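Local coordinates for fat acid-binding protein (Eubacterium ventriosum, PDB 3NYI) that probably binds lipids as a member of the DegV family, and holds a molecule of stearic acid, at residues Ala224-Tyr227 with Leu228-Asn232. Residues are numbered along the deposited sequence; the frame is centred on the assembly and turned at random.
Sequences AKKY and LDENN
Lys225 reaches Asp229 and Lys226 reaches Glu230 along the last turns of helix 213-231, two successive i to i+4 salt bridges at the C-terminal end of an amphipathic helix. In the first, Lys225 NZ donates to Asp229 OD2 at 2.9 Å, meeting the syn lone pair on the side of the other carboxylate oxygen. The lysine chain is extended up to CE and then bends at its last torsion, which turns NZ in toward Asp229 OD2, within the plane of the carboxylate. The second bridge is weaker: Lys226 NZ lies 3.4 Å from Glu230 OE2. So near the C-terminal end the helix dipole would probably disfavour the two acids, and the lysine ammonium groups would offset this.

Backbone geometry records the helix running out. Leu228 N to Ala224 O is nearly straight, with an N-H...O angle of 167°, whereas Asn231 N to Tyr227 O is weak at 3.1 Å and 133°. Asn232 then leaves the helix with a positive phi.

On the inner face, Ala224 and Leu228 are buried: Ala224 packs on Phe165 and Leu287 of the mixed sheet, Leu228 on Phe236 of strand 236-242 and on Leu260 of helix 246-260. Tyr227 touches Arg163 and Val289 of the same sheet, and its OH is hydrogen-bonded to Ser161 O. One end of the Asn231 amide lies over one face of the Tyr227 ring, near its rim, the two planes turned 46° apart.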
ATOM      1  N   ALA A 224       3.897 -17.130   2.722  1.00 25.72           N
ATOM      2  CA  ALA A 224       4.538 -16.470   1.585  1.00 28.12           C
ATOM      3  C   ALA A 224       5.391 -17.492   0.827  1.00 28.13           C
ATOM      4  O   ALA A 224       5.431 -17.487  -0.398  1.00 27.43           O
ATOM      5  CB  ALA A 224       5.400 -15.329   2.040  1.00 19.27           C
ATOM      6  N   LYS A 225       6.073 -18.349   1.573  1.00 29.09           N
ATOM      7  CA  LYS A 225       7.010 -19.305   0.973  1.00 28.55           C
ATOM      8  C   LYS A 225       6.289 -20.254   0.020  1.00 31.27           C
ATOM      9  O   LYS A 225       6.770 -20.525  -1.084  1.00 35.29           O
ATOM     10  CB  LYS A 225       7.761 -20.082   2.037  1.00 26.20           C
ATOM     11  CG  LYS A 225       8.757 -21.106   1.434  1.00 27.61           C
ATOM     12  CD  LYS A 225       9.553 -21.836   2.511  1.00 36.89           C
ATOM     13  CE  LYS A 225      10.319 -23.037   1.918  1.00 41.84           C
ATOM     14  NZ  LYS A 225      11.005 -22.675   0.641  1.00 42.42           N
ATOM     15  N   LYS A 226       5.125 -20.729   0.450  1.00 30.97           N
ATOM     16  CA  LYS A 226       4.273 -21.570  -0.376  1.00 34.31           C
ATOM     17  C   LYS A 226       3.885 -20.879  -1.687  1.00 27.68           C
ATOM     18  O   LYS A 226       3.949 -21.470  -2.757  1.00 28.12           O
ATOM     19  CB  LYS A 226       3.023 -21.972   0.414  1.00 31.01           C
ATOM     20  CG  LYS A 226       2.000 -22.757  -0.388  1.00 47.51           C
ATOM     21  CD  LYS A 226       0.753 -23.059   0.450  1.00 56.94           C
ATOM     22  CE  LYS A 226      -0.233 -23.931  -0.321  1.00 58.08           C
ATOM     23  NZ  LYS A 226       0.384 -25.235  -0.689  1.00 62.77           N
ATOM     24  N   TYR A 227       3.472 -19.619  -1.608  1.00 23.58           N
ATOM     25  CA  TYR A 227       3.111 -18.886  -2.803  1.00 20.50           C
ATOM     26  C   TYR A 227       4.314 -18.669  -3.731  1.00 28.31           C
ATOM     27  O   TYR A 227       4.217 -18.848  -4.954  1.00 30.00           O
ATOM     28  CB  TYR A 227       2.511 -17.522  -2.407  1.00 23.14           C
ATOM     29  CG  TYR A 227       2.189 -16.653  -3.590  1.00 21.87           C
ATOM     30  CD1 TYR A 227       1.049 -16.891  -4.351  1.00 19.64           C
ATOM     31  CD2 TYR A 227       3.017 -15.589  -3.949  1.00 22.29           C
ATOM     32  CE1 TYR A 227       0.736 -16.099  -5.448  1.00 22.44           C
ATOM     33  CE2 TYR A 227       2.703 -14.769  -5.051  1.00 24.23           C
ATOM     34  CZ  TYR A 227       1.563 -15.038  -5.793  1.00 21.54           C
ATOM     35  OH  TYR A 227       1.225 -14.248  -6.878  1.00 22.56           O
ATOM     36  N   LEU A 228       5.447 -18.275  -3.162  1.00 24.70           N
ATOM     37  CA  LEU A 228       6.630 -18.039  -3.984  1.00 30.40           C
ATOM     38  C   LEU A 228       7.128 -19.331  -4.629  1.00 38.36           C
ATOM     39  O   LEU A 228       7.496 -19.341  -5.802  1.00 41.23           O
ATOM     40  CB  LEU A 228       7.748 -17.362  -3.187  1.00 27.15           C
ATOM     41  CG  LEU A 228       7.418 -15.909  -2.811  1.00 24.70           C
ATOM     42  CD1 LEU A 228       8.447 -15.353  -1.837  1.00 27.32           C
ATOM     43  CD2 LEU A 228       7.331 -15.034  -4.065  1.00 25.66           C
ATOM     44  N   ASP A 229       7.130 -20.416  -3.866  1.00 31.33           N
ATOM     45  CA  ASP A 229       7.568 -21.701  -4.404  1.00 38.76           C
ATOM     46  C   ASP A 229       6.678 -22.181  -5.544  1.00 41.18           C
ATOM     47  O   ASP A 229       7.168 -22.710  -6.544  1.00 44.70           O
ATOM     48  CB  ASP A 229       7.650 -22.744  -3.298  1.00 38.29           C
ATOM     49  CG  ASP A 229       8.783 -22.461  -2.334  1.00 46.07           C
ATOM     50  OD1 ASP A 229       9.589 -21.545  -2.640  1.00 55.06           O
ATOM     51  OD2 ASP A 229       8.861 -23.131  -1.281  1.00 44.08           O
ATOM     52  N   GLU A 230       5.372 -21.982  -5.402  1.00 35.98           N
ATOM     53  CA  GLU A 230       4.433 -22.351  -6.453  1.00 42.60           C
ATOM     54  C   GLU A 230       4.689 -21.577  -7.737  1.00 41.05           C
ATOM     55  O   GLU A 230       4.579 -22.136  -8.823  1.00 36.65           O
ATOM     56  CB  GLU A 230       2.980 -22.141  -6.010  1.00 39.35           C
ATOM     57  CG  GLU A 230       2.488 -23.156  -4.993  1.00 56.23           C
ATOM     58  CD  GLU A 230       1.126 -22.798  -4.414  1.00 71.13           C
ATOM     59  OE1 GLU A 230       0.605 -21.695  -4.717  1.00 77.93           O
ATOM     60  OE2 GLU A 230       0.580 -23.620  -3.647  1.00 71.54           O
ATOM     61  N   ASN A 231       5.056 -20.303  -7.605  1.00 27.71           N
ATOM     62  CA  ASN A 231       5.049 -19.386  -8.739  1.00 29.62           C
ATOM     63  C   ASN A 231       6.420 -18.978  -9.295  1.00 30.18           C
ATOM     64  O   ASN A 231       6.507 -18.186 -10.235  1.00 43.04           O
ATOM     65  CB  ASN A 231       4.225 -18.153  -8.384  1.00 27.71           C
ATOM     66  CG  ASN A 231       2.749 -18.485  -8.205  1.00 38.40           C
ATOM     67  OD1 ASN A 231       2.239 -18.592  -7.082  1.00 38.25           O
ATOM     68  ND2 ASN A 231       2.062 -18.673  -9.318  1.00 39.27           N
ATOM     69  N   ASN A 232       7.470 -19.517  -8.691  1.00 28.30           N
ATOM     70  CA  ASN A 232       8.835 -19.333  -9.167  1.00 37.34           C
ATOM     71  C   ASN A 232       9.416 -18.123  -8.461  1.00 33.73           C
ATOM     72  O   ASN A 232       9.305 -17.001  -8.935  1.00 34.21           O
ATOM     73  CB  ASN A 232       8.881 -19.169 -10.690  1.00 39.54           C
ATOM     74  CG  ASN A 232      10.256 -19.416 -11.259  1.00 46.14           C
ATOM     75  OD1 ASN A 232      11.268 -19.249 -10.567  1.00 44.73           O
ATOM     76  ND2 ASN A 232      10.305 -19.836 -12.524  1.00 44.86           N
TER